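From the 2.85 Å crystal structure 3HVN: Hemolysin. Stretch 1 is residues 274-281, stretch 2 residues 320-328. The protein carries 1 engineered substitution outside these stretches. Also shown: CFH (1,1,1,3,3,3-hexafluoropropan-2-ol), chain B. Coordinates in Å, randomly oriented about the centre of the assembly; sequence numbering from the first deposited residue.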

# COMPACT_ATOMS: atom_id res chain seq x y z
N TYR A 274 19.83 7.78 -9.37
CA TYR A 274 19.83 6.90 -10.53
C TYR A 274 19.84 5.43 -10.12
O TYR A 274 20.72 4.98 -9.38
N GLY A 275 18.85 4.68 -10.62
CA GLY A 275 18.72 3.27 -10.34
C GLY A 275 17.62 2.63 -11.16
O GLY A 275 17.42 2.97 -12.33
N ARG A 276 16.89 1.70 -10.55
CA ARG A 276 15.77 1.04 -11.22
C ARG A 276 14.45 1.33 -10.50
O ARG A 276 14.29 0.99 -9.33
N SER A 277 13.51 1.93 -11.21
CA SER A 277 12.20 2.21 -10.62
C SER A 277 11.18 1.17 -11.06
O SER A 277 11.01 0.92 -12.26
N MET A 278 10.50 0.57 -10.09
CA MET A 278 9.55 -0.49 -10.38
C MET A 278 8.23 -0.28 -9.63
O MET A 278 8.14 -0.55 -8.44
N PHE A 279 7.22 0.20 -10.35
CA PHE A 279 5.90 0.39 -9.76
C PHE A 279 5.04 -0.85 -9.94
O PHE A 279 4.57 -1.14 -11.04
N ILE A 280 4.84 -1.59 -8.85
CA ILE A 280 4.15 -2.87 -8.93
C ILE A 280 2.73 -2.81 -8.36
O ILE A 280 2.50 -2.21 -7.31
N LYS A 281 1.80 -3.45 -9.06
CA LYS A 281 0.42 -3.54 -8.60
C LYS A 281 0.10 -4.99 -8.24
O LYS A 281 0.20 -5.88 -9.08
N SER A 320 0.84 -6.80 -11.64
CA SER A 320 1.16 -6.10 -12.88
C SER A 320 2.14 -4.98 -12.57
O SER A 320 1.82 -4.07 -11.79
N ALA A 321 3.32 -5.04 -13.16
CA ALA A 321 4.39 -4.10 -12.82
C ALA A 321 4.84 -3.22 -13.98
O ALA A 321 4.98 -3.69 -15.12
N TYR A 322 5.05 -1.95 -13.68
CA TYR A 322 5.63 -1.00 -14.62
C TYR A 322 7.05 -0.68 -14.17
O TYR A 322 7.25 -0.05 -13.14
N ILE A 323 8.03 -1.14 -14.95
CA ILE A 323 9.43 -1.00 -14.56
C ILE A 323 10.22 -0.14 -15.54
O ILE A 323 9.93 -0.13 -16.74
N PHE A 324 11.22 0.56 -15.03
CA PHE A 324 12.15 1.29 -15.89
C PHE A 324 13.49 1.54 -15.20
O PHE A 324 13.54 1.86 -14.01
N GLY A 325 14.57 1.38 -15.96
CA GLY A 325 15.91 1.53 -15.43
C GLY A 325 16.62 0.19 -15.31
O GLY A 325 15.98 -0.85 -15.17
N GLY A 326 17.95 0.22 -15.36
CA GLY A 326 18.74 -0.99 -15.23
C GLY A 326 18.82 -1.81 -16.50
O GLY A 326 19.84 -1.80 -17.19
N ASP A 327 17.74 -2.51 -16.82
CA ASP A 327 17.69 -3.35 -18.01
C ASP A 327 17.90 -2.53 -19.28
O ASP A 327 18.50 -3.01 -20.24
N ALA A 328 17.41 -1.29 -19.27
CA ALA A 328 17.54 -0.41 -20.42
C ALA A 328 17.46 1.05 -20.00
O ALA A 328 16.81 1.39 -19.01

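The two stretches pair as neighbouring antiparallel strands, so most side chains point not at the opposite strand but to one face of the sheet or the other, and they meet their partners side by side. Tyr-274 (chi1 m) lies before the corner at Gly-275 and touches nothing in stretch 2. At that corner the backbone itself makes the contact: Gly-275 O lies 3.7 Å from Gly-325 CA. A CB on Gly-325 would point toward stretch 1 and clash with this oxygen, and its backbone angles call for glycine in any case.

Arg-276 points sideways and, with chi1 m, chi2 t and chi3 p, reaches along stretch 2 from Ile-323 to Gly-326. Its CG lies 3.5 Å from Gly-326 CA, a gap in which a CB on Gly-326 would collide with Arg-276 CD. Farther out, Arg-276 NE is 3.0 Å from Gly-325 O and Arg-276 NH2 is 3.5 Å from Ile-323 CD1, so the long side chain serves both a polar and an apolar neighbourhood; NH1 is hydrogen-bonded elsewhere in the structure. Near this end, the bound hexafluoropropanol places F9 2.8 Å from Asp-327 OD2.

Ser-277 (t) shares a face with Phe-324 (chi1 p), whose ring swings back over it. Ser-277 CB sits over the ring face, 3.6 Å from the centroid of Phe-324, in a CH-pi contact. Beneath it, Ser-277 N donates to Phe-324 O at 2.8 Å, and Phe-324 N returns a bond to Ser-277 O at 2.8 Å.

Met-278 turns to the other face, its chi1 and chi2 both t. The extended, flexible chain lays its CG against Ile-323 CG2 at 3.5 Å, an apolar match across a non-hydrogen-bonded pair whose CA atoms are only 4.2 Å apart.

Phe-279 (chi1 m) returns to the face of Ser-277. Paired through the backbone with Tyr-322 (chi1 t), it instead sends its ring diagonally to Phe-324, CE1 to CE1 at 4.0 Å, the edge of the Phe-279 ring making the approach. Phe-279, Tyr-322 and Phe-324 bring three aromatic rings to this face, shared with Ser-277, Lys-281 and Ser-320.

Ile-280 (chi1 m, chi2 t) lies on the face of Met-278, where its CG2 meets Ala-321 CB at 3.8 Å; the short alanine methyl suits a close pair, with CA atoms 4.1 Å apart. Lys-281 (t, m, m, t) ends the walk on the face of Phe-279; bending at chi2 and chi3, its long chain runs alongside the small Ser-320. Its aliphatic CE passes 3.0 Å from OG of Ser-320 (p), a hydroxyl that is hydrogen-bonded elsewhere in the structure.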

# COMPACT_ATOMS: atom_id res chain seq x y z
CB TYR A 274 21.02 7.20 -11.44
CG TYR A 274 20.99 8.57 -12.07
CD1 TYR A 274 21.51 9.67 -11.40
CD2 TYR A 274 20.46 8.76 -13.33
CE1 TYR A 274 21.49 10.93 -11.97
CE2 TYR A 274 20.43 10.01 -13.91
CZ TYR A 274 20.95 11.09 -13.23
OH TYR A 274 20.92 12.34 -13.81
CB ARG A 276 15.99 -0.47 -11.27
CG ARG A 276 17.12 -0.92 -12.18
CD ARG A 276 17.11 -2.43 -12.36
NE ARG A 276 15.91 -2.90 -13.04
CZ ARG A 276 14.81 -3.32 -12.43
NH1 ARG A 276 14.75 -3.34 -11.10
NH2 ARG A 276 13.76 -3.73 -13.14
CB SER A 277 11.73 3.62 -10.97
OG SER A 277 10.58 3.97 -10.22
CB MET A 278 10.14 -1.85 -10.01
CG MET A 278 9.26 -3.04 -10.36
SD MET A 278 10.01 -4.60 -9.84
CE MET A 278 11.64 -4.45 -10.57
CB PHE A 279 5.21 1.62 -10.37
CG PHE A 279 5.85 2.92 -9.98
CD1 PHE A 279 6.99 3.36 -10.62
CD2 PHE A 279 5.31 3.70 -8.97
CE1 PHE A 279 7.59 4.56 -10.27
CE2 PHE A 279 5.90 4.90 -8.61
CZ PHE A 279 7.04 5.33 -9.26
CB ILE A 280 4.94 -3.97 -8.19
CG1 ILE A 280 6.44 -3.77 -8.38
CG2 ILE A 280 4.51 -5.35 -8.66
CD1 ILE A 280 7.29 -4.77 -7.64
CB LYS A 281 -0.54 -3.03 -9.68
CG LYS A 281 -2.00 -2.93 -9.24
CD LYS A 281 -2.71 -4.28 -9.32
CE LYS A 281 -2.90 -4.73 -10.75
NZ LYS A 281 -3.60 -6.04 -10.83
CB SER A 320 -0.10 -5.55 -13.54
OG SER A 320 -0.69 -4.54 -12.74
CB ALA A 321 5.58 -4.86 -12.23
CB TYR A 322 4.79 0.28 -14.67
CG TYR A 322 5.35 1.36 -15.56
CD1 TYR A 322 6.32 2.24 -15.10
CD2 TYR A 322 4.90 1.52 -16.87
CE1 TYR A 322 6.84 3.23 -15.91
CE2 TYR A 322 5.41 2.51 -17.68
CZ TYR A 322 6.38 3.36 -17.20
OH TYR A 322 6.88 4.35 -18.01
CB ILE A 323 10.11 -2.38 -14.40
CG1 ILE A 323 10.67 -2.87 -15.74
CG2 ILE A 323 9.14 -3.39 -13.82
CD1 ILE A 323 12.13 -2.51 -15.98
CB PHE A 324 11.54 2.60 -16.41
CG PHE A 324 11.22 3.59 -15.33
CD1 PHE A 324 9.98 3.59 -14.71
CD2 PHE A 324 12.15 4.55 -14.95
CE1 PHE A 324 9.69 4.51 -13.72
CE2 PHE A 324 11.86 5.47 -13.97
CZ PHE A 324 10.62 5.45 -13.35
CB ASP A 327 16.36 -4.11 -18.09
CG ASP A 327 15.16 -3.19 -18.22
OD1 ASP A 327 15.24 -2.03 -17.74
OD2 ASP A 327 14.14 -3.62 -18.79
CB ALA A 328 16.47 -0.72 -21.45
F7 CFH B . 11.10 -9.42 -18.23
C1 CFH B . 12.21 -9.10 -17.59
F5 CFH B . 12.03 -9.28 -16.29
F6 CFH B . 13.20 -9.86 -18.01
C2 CFH B . 12.54 -7.63 -17.86
O4 CFH B . 11.34 -6.85 -17.76
C3 CFH B . 13.57 -7.13 -16.86
F10 CFH B . 14.56 -7.99 -16.77
F8 CFH B . 13.00 -6.99 -15.67
F9 CFH B . 14.03 -5.96 -17.26